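PDB 1ZEL: AbiEi antitoxin C-terminal domain-containing protein from Mycobacterium tuberculosis, which is of unknown function but probably binds DNA through a winged-helix region and contains a domain related to the C-terminal domain of AbiEi antitoxins. Local coordinates for residues A[33-38]-A[50-55]; A[85-90]-A[174-179]; A[100-105]-A[124-129]; A[189-194]-A[232-237]; A[260-265]-A[281-286]. One frame throughout, in Å; residues are numbered along the deposited sequence.

Contact 1 (A[33-38]-A[50-55]); sequences VTKEDL and DPDSAI
Leu38 and Pro51, whose CA atoms lie 7.3 Å apart, mark the nearest backbone approach between the first turn of helix 35-44 and that of helix 51-61. Lys35 reaches across this gap. Its CG stands anti to the backbone N (chi1 -177°) and the chain beyond stays extended, carrying NZ to a salt bridge with Asp52 OD1 at 2.6 Å. The ammonium arrives on the syn side of the carboxylate, 23° out of its plane. On the way the lysine methylenes cover apolar groups: CG lies 4.0 Å from Ile55 CD1, and CE lies 4.3 Å from Pro51 CB. Beneath this bridge the Leu38 and Ile55 side chains run antiparallel past one another and pack on Leu64 of strand 64-66. Both helix starts are capped, Thr34 OG1 accepting from Asp37 N and Asp50 OD2 from Ser53 N. With strands 33-34, 64-66 and 72-75 alongside, the paired helices are consistent with the helix-turn-helix of a winged-helix domain. The chemistry is layered, an ion pair between partly exposed Lys35 and Asp52 above buried Leu38 and Ile55; Asp52, in the first turn of its helix, would also be stabilised as an anion by the helix dipole.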
# COMPACT_ATOMS: atom_id res chain seq x y z
N VAL A 33 -7.09 14.61 12.81
CA VAL A 33 -7.85 15.80 13.19
C VAL A 33 -8.06 16.68 11.97
O VAL A 33 -7.09 17.18 11.41
CB VAL A 33 -7.06 16.64 14.26
CG1 VAL A 33 -7.86 17.87 14.66
CG2 VAL A 33 -6.79 15.79 15.52
N THR A 34 -9.30 16.90 11.57
CA THR A 34 -9.58 17.83 10.47
C THR A 34 -9.67 19.25 11.02
O THR A 34 -9.90 19.46 12.22
CB THR A 34 -10.87 17.47 9.70
OG1 THR A 34 -12.01 17.68 10.54
CG2 THR A 34 -10.86 16.02 9.28
N LYS A 35 -9.52 20.24 10.14
CA LYS A 35 -9.68 21.62 10.54
C LYS A 35 -11.08 21.89 11.14
O LYS A 35 -11.21 22.65 12.10
CB LYS A 35 -9.43 22.58 9.37
CG LYS A 35 -9.54 24.03 9.82
CD LYS A 35 -9.04 24.98 8.79
CE LYS A 35 -9.27 26.40 9.23
NZ LYS A 35 -8.86 27.27 8.11
N GLU A 36 -12.09 21.20 10.59
CA GLU A 36 -13.47 21.36 11.03
C GLU A 36 -13.66 20.79 12.43
O GLU A 36 -14.42 21.34 13.22
CB GLU A 36 -14.42 20.65 10.07
CG GLU A 36 -14.48 21.26 8.65
CD GLU A 36 -13.41 20.72 7.68
OE1 GLU A 36 -12.42 20.08 8.11
OE2 GLU A 36 -13.55 20.93 6.46
N ASP A 37 -13.00 19.66 12.70
CA ASP A 37 -13.05 19.02 14.01
C ASP A 37 -12.39 19.94 15.04
O ASP A 37 -12.92 20.15 16.14
CB ASP A 37 -12.32 17.65 13.93
CG ASP A 37 -12.29 16.89 15.27
OD1 ASP A 37 -13.11 17.19 16.18
OD2 ASP A 37 -11.45 15.96 15.43
N LEU A 38 -11.24 20.48 14.71
CA LEU A 38 -10.59 21.41 15.64
C LEU A 38 -11.42 22.67 15.86
O LEU A 38 -11.54 23.13 16.99
CB LEU A 38 -9.17 21.77 15.17
CG LEU A 38 -8.45 22.36 16.39
CD1 LEU A 38 -7.70 21.26 17.16
CD2 LEU A 38 -7.58 23.49 16.01
N ASP A 50 -9.33 32.44 16.63
CA ASP A 50 -9.35 32.09 15.21
C ASP A 50 -8.81 30.66 15.08
O ASP A 50 -7.75 30.36 15.65
CB ASP A 50 -8.48 33.06 14.43
CG ASP A 50 -8.31 32.64 12.99
OD1 ASP A 50 -9.30 32.72 12.23
OD2 ASP A 50 -7.19 32.24 12.63
N PRO A 51 -9.54 29.76 14.38
CA PRO A 51 -9.08 28.38 14.21
C PRO A 51 -7.66 28.27 13.64
O PRO A 51 -6.85 27.53 14.18
CB PRO A 51 -10.11 27.78 13.26
CG PRO A 51 -11.35 28.59 13.54
CD PRO A 51 -10.85 29.98 13.76
N ASP A 52 -7.36 29.02 12.57
CA ASP A 52 -6.03 29.01 11.98
C ASP A 52 -4.93 29.38 12.98
O ASP A 52 -3.90 28.71 13.08
CB ASP A 52 -5.99 29.94 10.76
CG ASP A 52 -6.69 29.35 9.56
OD1 ASP A 52 -6.90 28.12 9.56
OD2 ASP A 52 -7.00 30.10 8.62
N SER A 53 -5.17 30.47 13.70
CA SER A 53 -4.31 30.89 14.80
C SER A 53 -4.12 29.84 15.88
O SER A 53 -3.01 29.61 16.33
CB SER A 53 -4.89 32.13 15.46
OG SER A 53 -3.99 32.62 16.44
N ALA A 54 -5.22 29.25 16.34
CA ALA A 54 -5.19 28.15 17.32
C ALA A 54 -4.31 27.01 16.83
O ALA A 54 -3.43 26.52 17.57
CB ALA A 54 -6.61 27.65 17.59
N ILE A 55 -4.52 26.61 15.58
CA ILE A 55 -3.77 25.49 15.00
C ILE A 55 -2.28 25.79 14.91
O ILE A 55 -1.46 24.93 15.20
CB ILE A 55 -4.34 25.04 13.62
CG1 ILE A 55 -5.74 24.45 13.79
CG2 ILE A 55 -3.43 23.97 12.99
CD1 ILE A 55 -6.63 24.53 12.59

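Contact 2 (A[85-90]-A[174-179]); sequences DPYLPL and WATGLP. With FMT (formic acid), chain F.
Tyr87, the N-cap residue of helix 88-96, meets Thr176 and Leu178 of the type I' beta turn Ala175 to Leu178. The tyrosine ring and the threonine side chain cross at about a right angle: Thr176 OG1 comes to the ring edge, near its plane, 3.2 Å from Tyr87 CD2, while Thr176 CG2 lies in plane at the edge. That hydroxyl sits between the backbone N and the carbonyl carbon of its own residue (chi1 77°), donates to Ala175 O and is also bonded to Arg91. Pro86 CG lies over the centre of one ring face, 4.1 Å above it. An Asx turn, Tyr87 N to Asp85 OD1, shapes the lead into the helix, and Asp85 also pairs with Arg91. Beyond the ring the phenol bonds to His112 and, by an unusually short bond, to a formic acid, probably from the crystallisation liquor, that Ser108 and Gln119 also hold. Tyr87, Leu90 and Leu178 all touch Leu104 of strand 103-104, which ties helix start and turn to the sheet. Leu178 crosses the tyrosine obliquely, wedged between the root of the ring and the first helical turn, its CD1 4.3 Å from Leu90 CB and 3.5 Å from Tyr87 CB.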
# COMPACT_ATOMS: atom_id res chain seq x y z
N ASP A 85 2.78 5.05 12.95
CA ASP A 85 1.74 4.63 12.03
C ASP A 85 2.29 5.11 10.72
O ASP A 85 2.48 6.31 10.56
CB ASP A 85 0.40 5.31 12.36
CG ASP A 85 -0.68 5.00 11.34
OD1 ASP A 85 -0.46 4.18 10.41
OD2 ASP A 85 -1.77 5.57 11.46
N PRO A 86 2.64 4.17 9.82
CA PRO A 86 3.24 4.57 8.55
C PRO A 86 2.23 5.00 7.51
O PRO A 86 2.64 5.48 6.47
CB PRO A 86 3.94 3.30 8.09
CG PRO A 86 3.13 2.19 8.67
CD PRO A 86 2.61 2.70 9.99
N TYR A 87 0.94 4.85 7.79
CA TYR A 87 -0.08 5.13 6.81
C TYR A 87 -0.85 6.41 7.08
O TYR A 87 -1.86 6.65 6.45
CB TYR A 87 -1.05 3.95 6.68
CG TYR A 87 -0.37 2.63 6.28
CD1 TYR A 87 0.56 2.57 5.24
CD2 TYR A 87 -0.68 1.45 6.94
CE1 TYR A 87 1.19 1.38 4.88
CE2 TYR A 87 -0.07 0.25 6.58
CZ TYR A 87 0.87 0.22 5.55
OH TYR A 87 1.45 -0.98 5.19
N LEU A 88 -0.35 7.25 7.98
CA LEU A 88 -1.07 8.47 8.31
C LEU A 88 -1.32 9.38 7.10
O LEU A 88 -2.39 9.99 7.02
CB LEU A 88 -0.42 9.23 9.48
CG LEU A 88 -0.96 8.95 10.88
CD1 LEU A 88 -0.14 9.68 11.96
CD2 LEU A 88 -2.46 9.28 11.00
N PRO A 89 -0.35 9.49 6.16
CA PRO A 89 -0.69 10.22 4.92
C PRO A 89 -1.97 9.72 4.21
O PRO A 89 -2.76 10.54 3.71
CB PRO A 89 0.53 9.99 4.03
CG PRO A 89 1.68 9.75 5.02
CD PRO A 89 1.07 9.05 6.19
N LEU A 90 -2.17 8.41 4.15
CA LEU A 90 -3.35 7.86 3.50
C LEU A 90 -4.61 8.03 4.34
O LEU A 90 -5.69 8.32 3.82
CB LEU A 90 -3.14 6.39 3.14
CG LEU A 90 -2.10 6.17 2.04
CD1 LEU A 90 -1.82 4.70 1.89
CD2 LEU A 90 -2.57 6.78 0.72
N TRP A 174 -6.12 -6.62 8.83
CA TRP A 174 -4.87 -7.28 8.39
C TRP A 174 -3.86 -6.31 7.74
O TRP A 174 -2.66 -6.54 7.84
CB TRP A 174 -5.18 -8.49 7.48
CG TRP A 174 -5.68 -8.08 6.13
CD1 TRP A 174 -6.97 -7.76 5.78
CD2 TRP A 174 -4.88 -7.89 4.97
NE1 TRP A 174 -7.01 -7.39 4.45
CE2 TRP A 174 -5.74 -7.47 3.93
CE3 TRP A 174 -3.52 -8.03 4.71
CZ2 TRP A 174 -5.27 -7.18 2.65
CZ3 TRP A 174 -3.06 -7.77 3.42
CH2 TRP A 174 -3.94 -7.34 2.41
N ALA A 175 -4.35 -5.25 7.09
CA ALA A 175 -3.47 -4.17 6.54
C ALA A 175 -3.69 -2.86 7.31
O ALA A 175 -3.70 -1.74 6.72
CB ALA A 175 -3.71 -3.97 5.01
N THR A 176 -3.89 -3.01 8.63
CA THR A 176 -4.06 -1.94 9.62
C THR A 176 -5.33 -1.13 9.41
O THR A 176 -5.42 0.02 9.87
CB THR A 176 -2.87 -0.96 9.65
OG1 THR A 176 -2.97 -0.07 8.52
CG2 THR A 176 -1.54 -1.69 9.63
N GLY A 177 -6.28 -1.70 8.68
CA GLY A 177 -7.56 -1.05 8.49
C GLY A 177 -7.76 -0.38 7.14
O GLY A 177 -8.85 0.11 6.87
N LEU A 178 -6.72 -0.34 6.31
CA LEU A 178 -6.86 0.25 4.99
C LEU A 178 -7.14 -0.84 3.98
O LEU A 178 -6.79 -1.98 4.23
CB LEU A 178 -5.57 0.98 4.60
CG LEU A 178 -5.22 2.19 5.45
CD1 LEU A 178 -3.83 2.61 5.05
CD2 LEU A 178 -6.22 3.34 5.25
N PRO A 179 -7.76 -0.48 2.84
CA PRO A 179 -7.98 -1.40 1.71
C PRO A 179 -6.62 -1.77 1.13
O PRO A 179 -5.73 -0.92 1.08
CB PRO A 179 -8.75 -0.56 0.70
CG PRO A 179 -9.21 0.63 1.42
CD PRO A 179 -8.27 0.87 2.55
C FMT F . 4.50 -0.37 5.21
O1 FMT F . 4.45 -0.71 6.40
O2 FMT F . 3.79 -0.86 4.32

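Contact 3 (A[100-105]-A[124-129]); sequences AGFMLA and IPIWLP
Antiparallel strand pairing joins 103-104, an outermost strand of a small mixed sheet, to the central strand 124-127, deep in the chain. Met103 and Trp127 form a hydrogen-bonded pair, with Met103 N to Trp127 O at 3.0 Å and Trp127 N to Met103 O at 2.8 Å. Leu104 and Ile126 follow as a non-hydrogen-bonded pair. A third bond runs from Ala105 N to Pro125 O. On one face the Met103 and Trp127 side chains run alongside in the same sense. Met103 CG meets the indole edge 4.0 Å from Trp127 CE3, and chi2 near 180° carries SD on beside the six-membered ring, oblique to it and 5.1 Å from its centroid, as a Met-aromatic contact. The indole N-H is bonded to Ile147 O. Leu104 instead leans its CD2 on Ile124 CG2, and the 3.5 Å between these two methyls is tight. At the end of the pair Phe102 CB touches Ile126 CD1 and Leu128 CD2, each at 3.8 Å. Strand 142-145 runs parallel along the far side of 124-127, while helix 88-96 packs on Phe102 and Leu104, and helix 106-113 on Ile124 and Pro125.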
# COMPACT_ATOMS: atom_id res chain seq x y z
N ALA A 100 -11.68 8.14 -1.45
CA ALA A 100 -10.34 8.27 -2.04
C ALA A 100 -10.08 7.17 -3.07
O ALA A 100 -9.53 7.44 -4.12
CB ALA A 100 -9.27 8.27 -0.94
N GLY A 101 -10.49 5.96 -2.76
CA GLY A 101 -10.48 4.85 -3.72
C GLY A 101 -9.16 4.13 -3.91
O GLY A 101 -9.03 3.36 -4.85
N PHE A 102 -8.18 4.36 -3.02
CA PHE A 102 -6.87 3.74 -3.19
C PHE A 102 -6.89 2.40 -2.51
O PHE A 102 -7.74 2.13 -1.65
CB PHE A 102 -5.72 4.59 -2.56
CG PHE A 102 -5.88 4.84 -1.07
CD1 PHE A 102 -5.46 3.88 -0.14
CD2 PHE A 102 -6.43 6.03 -0.60
CE1 PHE A 102 -5.63 4.09 1.22
CE2 PHE A 102 -6.58 6.25 0.80
CZ PHE A 102 -6.18 5.26 1.69
N MET A 103 -5.94 1.56 -2.90
CA MET A 103 -5.63 0.36 -2.16
C MET A 103 -4.13 0.27 -1.96
O MET A 103 -3.38 0.58 -2.87
CB MET A 103 -6.15 -0.87 -2.92
CG MET A 103 -7.63 -0.81 -3.20
SD MET A 103 -8.33 -2.22 -4.08
CE MET A 103 -8.35 -3.45 -2.79
N LEU A 104 -3.69 -0.16 -0.77
CA LEU A 104 -2.29 -0.49 -0.56
C LEU A 104 -1.88 -1.52 -1.61
O LEU A 104 -2.64 -2.46 -1.90
CB LEU A 104 -2.06 -1.03 0.85
CG LEU A 104 -2.21 -0.04 2.00
CD1 LEU A 104 -2.08 -0.73 3.36
CD2 LEU A 104 -1.22 1.11 1.86
N ALA A 105 -0.71 -1.33 -2.22
CA ALA A 105 -0.26 -2.20 -3.31
C ALA A 105 1.17 -2.66 -3.09
O ALA A 105 1.75 -2.44 -2.02
CB ALA A 105 -0.42 -1.51 -4.67
N ILE A 124 4.75 5.04 0.27
CA ILE A 124 3.73 3.98 0.37
C ILE A 124 3.20 3.65 -1.00
O ILE A 124 2.60 4.50 -1.66
CB ILE A 124 2.55 4.41 1.29
CG1 ILE A 124 3.07 4.85 2.67
CG2 ILE A 124 1.51 3.23 1.38
CD1 ILE A 124 2.38 6.12 3.25
N PRO A 125 3.39 2.40 -1.45
CA PRO A 125 2.85 1.97 -2.73
C PRO A 125 1.34 1.75 -2.67
O PRO A 125 0.84 0.97 -1.84
CB PRO A 125 3.59 0.66 -3.00
CG PRO A 125 3.83 0.11 -1.62
CD PRO A 125 4.12 1.31 -0.76
N ILE A 126 0.62 2.44 -3.54
CA ILE A 126 -0.82 2.25 -3.67
C ILE A 126 -1.23 2.02 -5.11
O ILE A 126 -0.50 2.35 -6.03
CB ILE A 126 -1.65 3.47 -3.12
CG1 ILE A 126 -1.32 4.75 -3.90
CG2 ILE A 126 -1.40 3.67 -1.62
CD1 ILE A 126 -2.25 5.91 -3.53
N TRP A 127 -2.42 1.48 -5.29
CA TRP A 127 -3.06 1.40 -6.59
C TRP A 127 -4.19 2.40 -6.56
O TRP A 127 -4.86 2.53 -5.53
CB TRP A 127 -3.61 -0.02 -6.85
CG TRP A 127 -4.53 -0.04 -8.08
CD1 TRP A 127 -4.15 -0.05 -9.40
CD2 TRP A 127 -5.96 0.08 -8.09
NE1 TRP A 127 -5.27 0.01 -10.22
CE2 TRP A 127 -6.39 0.09 -9.44
CE3 TRP A 127 -6.93 0.15 -7.07
CZ2 TRP A 127 -7.74 0.18 -9.80
CZ3 TRP A 127 -8.26 0.24 -7.43
CH2 TRP A 127 -8.66 0.25 -8.78
N LEU A 128 -4.37 3.14 -7.66
CA LEU A 128 -5.51 4.03 -7.83
C LEU A 128 -6.19 3.74 -9.16
O LEU A 128 -5.50 3.53 -10.15
CB LEU A 128 -5.05 5.50 -7.86
CG LEU A 128 -4.94 6.27 -6.54
CD1 LEU A 128 -4.31 7.65 -6.80
CD2 LEU A 128 -6.29 6.40 -5.89
N PRO A 129 -7.53 3.77 -9.21
CA PRO A 129 -8.18 3.62 -10.50
C PRO A 129 -7.86 4.80 -11.45
O PRO A 129 -7.52 5.89 -10.98
CB PRO A 129 -9.66 3.60 -10.15
CG PRO A 129 -9.78 4.09 -8.82
CD PRO A 129 -8.50 3.92 -8.11

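Contact 4 (A[189-194]-A[232-237]); sequences QIATRP and QRASYL
Arg233 of helix 228-240 reaches over the C-terminal end of helix 183-192. Its CB lies 3.9 Å from Ala191 CB, and CG, anti to the carbonyl carbon, passes near Ala191 O. CD comes within 3.7 Å of Ala191 O, with Pro194 CG also near. A bend at chi3 (-76°) then sets NE 2.6 Å from Ala191 O, in a nearly straight bond (167°) that lies in both the carbonyl plane and the guanidinium plane. NH2 adds weak bonds to Ala191 O and, at 3.1 Å, to Thr192 O, both acceptors standing at the guanidinium edge. Pro194, crossing the arginine at about a right angle, puts its CG 3.7 Å from Arg233 NE. NH1 turns elsewhere and bonds to Arg263 O. The arrangement is a positive group bonded to carbonyls of the last turn of a helix, where it would be expected to offset the negative end of the dipole. Below it the two helices pack closely through small residues, Ala191 CB meeting Ala234 CB at 3.8 Å, and the CA atoms of Ala191 and Arg233 come within 5.0 Å. One turn along helix 228-240, Leu237 sets its CD1 against Ile190, 4.0 Å from Ile190 CG1; Val288 of helix 288-296 also touches this leucine.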
# COMPACT_ATOMS: atom_id res chain seq x y z
N GLN A 189 0.02 -7.35 -10.49
CA GLN A 189 0.68 -6.04 -10.50
C GLN A 189 2.15 -6.20 -10.83
O GLN A 189 2.67 -5.53 -11.72
CB GLN A 189 0.55 -5.36 -9.13
CG GLN A 189 1.25 -3.99 -9.12
CD GLN A 189 1.64 -3.54 -7.73
OE1 GLN A 189 0.95 -3.82 -6.77
NE2 GLN A 189 2.76 -2.82 -7.63
N ILE A 190 2.83 -7.08 -10.10
CA ILE A 190 4.27 -7.17 -10.25
C ILE A 190 4.67 -7.90 -11.56
O ILE A 190 5.77 -7.68 -12.08
CB ILE A 190 4.88 -7.81 -8.99
CG1 ILE A 190 4.46 -9.27 -8.88
CG2 ILE A 190 4.36 -7.09 -7.73
CD1 ILE A 190 5.15 -10.00 -7.70
N ALA A 191 3.80 -8.75 -12.09
CA ALA A 191 4.02 -9.34 -13.43
C ALA A 191 3.81 -8.29 -14.52
O ALA A 191 4.57 -8.21 -15.50
CB ALA A 191 3.08 -10.54 -13.65
N THR A 192 2.77 -7.48 -14.37
CA THR A 192 2.44 -6.47 -15.38
C THR A 192 3.51 -5.39 -15.44
O THR A 192 3.94 -5.00 -16.56
CB THR A 192 1.05 -5.83 -15.12
OG1 THR A 192 0.05 -6.85 -15.19
CG2 THR A 192 0.72 -4.74 -16.14
N ARG A 193 3.93 -4.92 -14.26
CA ARG A 193 4.91 -3.84 -14.18
C ARG A 193 5.93 -4.16 -13.10
O ARG A 193 5.82 -3.66 -12.00
CB ARG A 193 4.19 -2.51 -13.85
CG ARG A 193 3.45 -1.91 -15.07
CD ARG A 193 2.64 -0.71 -14.71
NE ARG A 193 1.50 -0.57 -15.61
CZ ARG A 193 0.73 0.51 -15.68
NH1 ARG A 193 0.98 1.56 -14.91
NH2 ARG A 193 -0.29 0.54 -16.53
N PRO A 194 6.90 -5.03 -13.40
CA PRO A 194 7.88 -5.41 -12.38
C PRO A 194 8.60 -4.22 -11.76
O PRO A 194 9.02 -4.31 -10.62
CB PRO A 194 8.86 -6.31 -13.14
CG PRO A 194 8.04 -6.85 -14.30
CD PRO A 194 7.10 -5.77 -14.67
N GLN A 232 2.58 -13.83 -19.58
CA GLN A 232 3.84 -14.61 -19.58
C GLN A 232 4.53 -14.54 -18.23
O GLN A 232 4.89 -15.58 -17.65
CB GLN A 232 4.78 -14.14 -20.70
CG GLN A 232 4.22 -14.41 -22.10
CD GLN A 232 4.95 -13.61 -23.15
OE1 GLN A 232 4.50 -12.53 -23.52
NE2 GLN A 232 6.08 -14.12 -23.63
N ARG A 233 4.73 -13.32 -17.74
CA ARG A 233 5.38 -13.14 -16.45
C ARG A 233 4.60 -13.71 -15.28
O ARG A 233 5.20 -14.34 -14.38
CB ARG A 233 5.76 -11.67 -16.24
CG ARG A 233 6.77 -11.22 -17.28
CD ARG A 233 7.47 -9.96 -16.88
NE ARG A 233 6.61 -8.81 -17.06
CZ ARG A 233 6.68 -7.96 -18.08
NH1 ARG A 233 7.57 -8.13 -19.04
NH2 ARG A 233 5.84 -6.94 -18.11
N ALA A 234 3.28 -13.58 -15.30
CA ALA A 234 2.46 -14.10 -14.20
C ALA A 234 2.51 -15.61 -14.18
O ALA A 234 2.56 -16.23 -13.11
CB ALA A 234 0.99 -13.63 -14.35
N SER A 235 2.48 -16.20 -15.37
CA SER A 235 2.52 -17.65 -15.49
C SER A 235 3.87 -18.20 -15.05
O SER A 235 3.93 -19.24 -14.38
CB SER A 235 2.17 -18.10 -16.90
OG SER A 235 0.90 -17.60 -17.26
N TYR A 236 4.94 -17.49 -15.41
CA TYR A 236 6.28 -17.82 -14.95
C TYR A 236 6.44 -17.71 -13.42
O TYR A 236 7.18 -18.48 -12.80
CB TYR A 236 7.29 -16.89 -15.62
CG TYR A 236 8.72 -17.19 -15.24
CD1 TYR A 236 9.33 -18.36 -15.67
CD2 TYR A 236 9.46 -16.30 -14.47
CE1 TYR A 236 10.65 -18.65 -15.33
CE2 TYR A 236 10.78 -16.58 -14.13
CZ TYR A 236 11.37 -17.76 -14.56
OH TYR A 236 12.68 -18.03 -14.23
N LEU A 237 5.78 -16.73 -12.81
CA LEU A 237 5.74 -16.65 -11.33
C LEU A 237 5.06 -17.89 -10.71
O LEU A 237 5.56 -18.45 -9.72
CB LEU A 237 5.08 -15.32 -10.85
CG LEU A 237 5.92 -14.04 -11.09
CD1 LEU A 237 5.11 -12.79 -10.73
CD2 LEU A 237 7.26 -14.04 -10.32

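Contact 5 (A[260-265]-A[281-286]); sequences PVTRFT and YQLVDE
Arg263 and Glu286 both hold CG anti to the carbonyl carbon (chi1 -76° and -57°), and with the arginine extended from CG to NE and the glutamate extended beyond CG the two side chains meet near their ends. Arg263 NE and Glu286 OE2 form a long salt bridge of 3.5 Å, the oxygen at the guanidinium edge and the two planes 47° apart. The other carboxylate oxygen, OE1, is bonded to His268. Below these groups lies a parallel strand pair, 262-264 beside 283-285, with a regular ladder: Thr262 N to Gln282 O, Val284 N to Thr262 O, Phe264 N to Val284 O and Glu286 N to Phe264 O. The central strand 283-285 also runs antiparallel to 276-278, where Gln282 and Leu283 both face Ala278 in a G1 beta bulge. On the face bearing Arg263 and Val284, Val261 CG1 touches Val284 CG2 at 3.9 Å. The other face, turned to helix 228-240, carries Thr262, Leu283, Phe264 and Asp285. Thr262 runs beside Leu283, Thr262 CG2 4.0 Å from Leu283 CD1. Phe264 rests its CB 4.0 Å from Leu283 CD2 and runs alongside Asp285, whose OD1 is 3.8 Å from Phe264 CB. That carboxylate is bonded to Tyr236 and to backbone N atoms of Leu287, just before helix 288-296, and of Val288 and Val289 in its first turn.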
# COMPACT_ATOMS: atom_id res chain seq x y z
N PRO A 260 5.37 -12.85 -28.50
CA PRO A 260 6.74 -12.31 -28.59
C PRO A 260 7.56 -12.72 -27.37
O PRO A 260 6.98 -13.02 -26.32
CB PRO A 260 6.51 -10.79 -28.58
CG PRO A 260 5.14 -10.65 -29.23
CD PRO A 260 4.36 -11.78 -28.63
N VAL A 261 8.89 -12.74 -27.49
CA VAL A 261 9.71 -13.06 -26.31
C VAL A 261 9.64 -11.86 -25.35
O VAL A 261 9.69 -10.72 -25.80
CB VAL A 261 11.19 -13.41 -26.66
CG1 VAL A 261 12.02 -13.59 -25.38
CG2 VAL A 261 11.25 -14.67 -27.51
N THR A 262 9.49 -12.12 -24.06
CA THR A 262 9.46 -11.03 -23.10
C THR A 262 10.58 -11.17 -22.08
O THR A 262 11.05 -12.28 -21.82
CB THR A 262 8.09 -10.96 -22.35
OG1 THR A 262 7.96 -9.67 -21.74
CG2 THR A 262 8.00 -12.04 -21.28
N ARG A 263 11.04 -10.03 -21.54
CA ARG A 263 12.03 -10.04 -20.48
C ARG A 263 11.35 -9.82 -19.14
O ARG A 263 10.40 -9.05 -19.04
CB ARG A 263 13.09 -8.96 -20.70
CG ARG A 263 14.12 -9.28 -21.78
CD ARG A 263 15.12 -8.12 -21.92
NE ARG A 263 16.11 -8.33 -22.98
CZ ARG A 263 16.17 -7.64 -24.12
NH1 ARG A 263 15.29 -6.68 -24.38
NH2 ARG A 263 17.12 -7.91 -25.01
N PHE A 264 11.82 -10.53 -18.12
CA PHE A 264 11.37 -10.34 -16.76
C PHE A 264 12.50 -9.59 -16.12
O PHE A 264 13.52 -10.17 -15.82
CB PHE A 264 11.13 -11.68 -16.04
CG PHE A 264 10.13 -11.57 -14.91
CD1 PHE A 264 9.21 -12.57 -14.68
CD2 PHE A 264 10.08 -10.43 -14.10
CE1 PHE A 264 8.27 -12.45 -13.64
CE2 PHE A 264 9.14 -10.31 -13.08
CZ PHE A 264 8.23 -11.32 -12.86
N THR A 265 12.32 -8.28 -15.97
CA THR A 265 13.40 -7.40 -15.55
C THR A 265 12.80 -6.12 -14.96
O THR A 265 11.71 -5.72 -15.36
CB THR A 265 14.35 -7.04 -16.73
OG1 THR A 265 15.50 -6.34 -16.22
CG2 THR A 265 13.65 -6.14 -17.78
N TYR A 281 7.16 -20.06 -21.49
CA TYR A 281 6.50 -18.76 -21.31
C TYR A 281 7.06 -17.70 -22.25
O TYR A 281 6.71 -16.51 -22.14
CB TYR A 281 6.60 -18.31 -19.85
CG TYR A 281 6.23 -19.42 -18.92
CD1 TYR A 281 7.21 -20.21 -18.31
CD2 TYR A 281 4.90 -19.77 -18.72
CE1 TYR A 281 6.85 -21.28 -17.48
CE2 TYR A 281 4.54 -20.83 -17.90
CZ TYR A 281 5.53 -21.59 -17.29
OH TYR A 281 5.17 -22.64 -16.46
N GLN A 282 7.90 -18.15 -23.19
CA GLN A 282 8.68 -17.29 -24.07
C GLN A 282 9.27 -16.14 -23.29
O GLN A 282 9.04 -14.97 -23.60
CB GLN A 282 7.84 -16.83 -25.28
CG GLN A 282 7.42 -18.01 -26.22
CD GLN A 282 8.60 -18.58 -26.98
OE1 GLN A 282 9.20 -17.89 -27.80
NE2 GLN A 282 8.97 -19.83 -26.69
N LEU A 283 10.02 -16.48 -22.25
CA LEU A 283 10.45 -15.51 -21.28
C LEU A 283 11.92 -15.65 -20.98
O LEU A 283 12.42 -16.75 -20.73
CB LEU A 283 9.62 -15.69 -19.99
CG LEU A 283 9.78 -14.71 -18.86
CD1 LEU A 283 8.45 -14.56 -18.19
CD2 LEU A 283 10.80 -15.20 -17.88
N VAL A 284 12.61 -14.51 -21.01
CA VAL A 284 13.99 -14.40 -20.54
C VAL A 284 13.91 -13.79 -19.13
O VAL A 284 13.47 -12.65 -18.96
CB VAL A 284 14.84 -13.52 -21.48
CG1 VAL A 284 16.23 -13.31 -20.89
CG2 VAL A 284 14.95 -14.20 -22.87
N ASP A 285 14.31 -14.56 -18.13
CA ASP A 285 14.25 -14.13 -16.75
C ASP A 285 15.58 -13.50 -16.32
O ASP A 285 16.56 -14.21 -16.16
CB ASP A 285 13.87 -15.31 -15.83
CG ASP A 285 13.79 -14.91 -14.35
OD1 ASP A 285 13.64 -13.71 -14.05
OD2 ASP A 285 13.87 -15.81 -13.48
N GLU A 286 15.58 -12.18 -16.14
CA GLU A 286 16.76 -11.45 -15.69
C GLU A 286 16.64 -11.05 -14.22
O GLU A 286 17.52 -10.37 -13.66
CB GLU A 286 16.97 -10.23 -16.57
CG GLU A 286 17.10 -10.62 -18.02
CD GLU A 286 17.28 -9.45 -18.97
OE1 GLU A 286 17.18 -8.28 -18.54
OE2 GLU A 286 17.54 -9.73 -20.16

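In the fold
From the N terminus, contact 1 closes a short loop joining helices 35-44 and 51-61, and touches none of the others. Contact 2 then closes a long excursion between 85-90 and 174-179, and contact 3 is nested within it: Leu90 packs on Phe102 and Leu104, and Pro179 O probably accepts a bond from Leu104 N, fastening the turn to the sheet. Contact 4 follows in series, linking helices 183-192 and 228-240, and meets contact 3 where Gln189 packs on Ala105. Contact 5 comes last, its strands lying against helix 228-240. Contacts 1 and 5 lie on opposite sides of the chain's centre, their own centres about 54 Å apart.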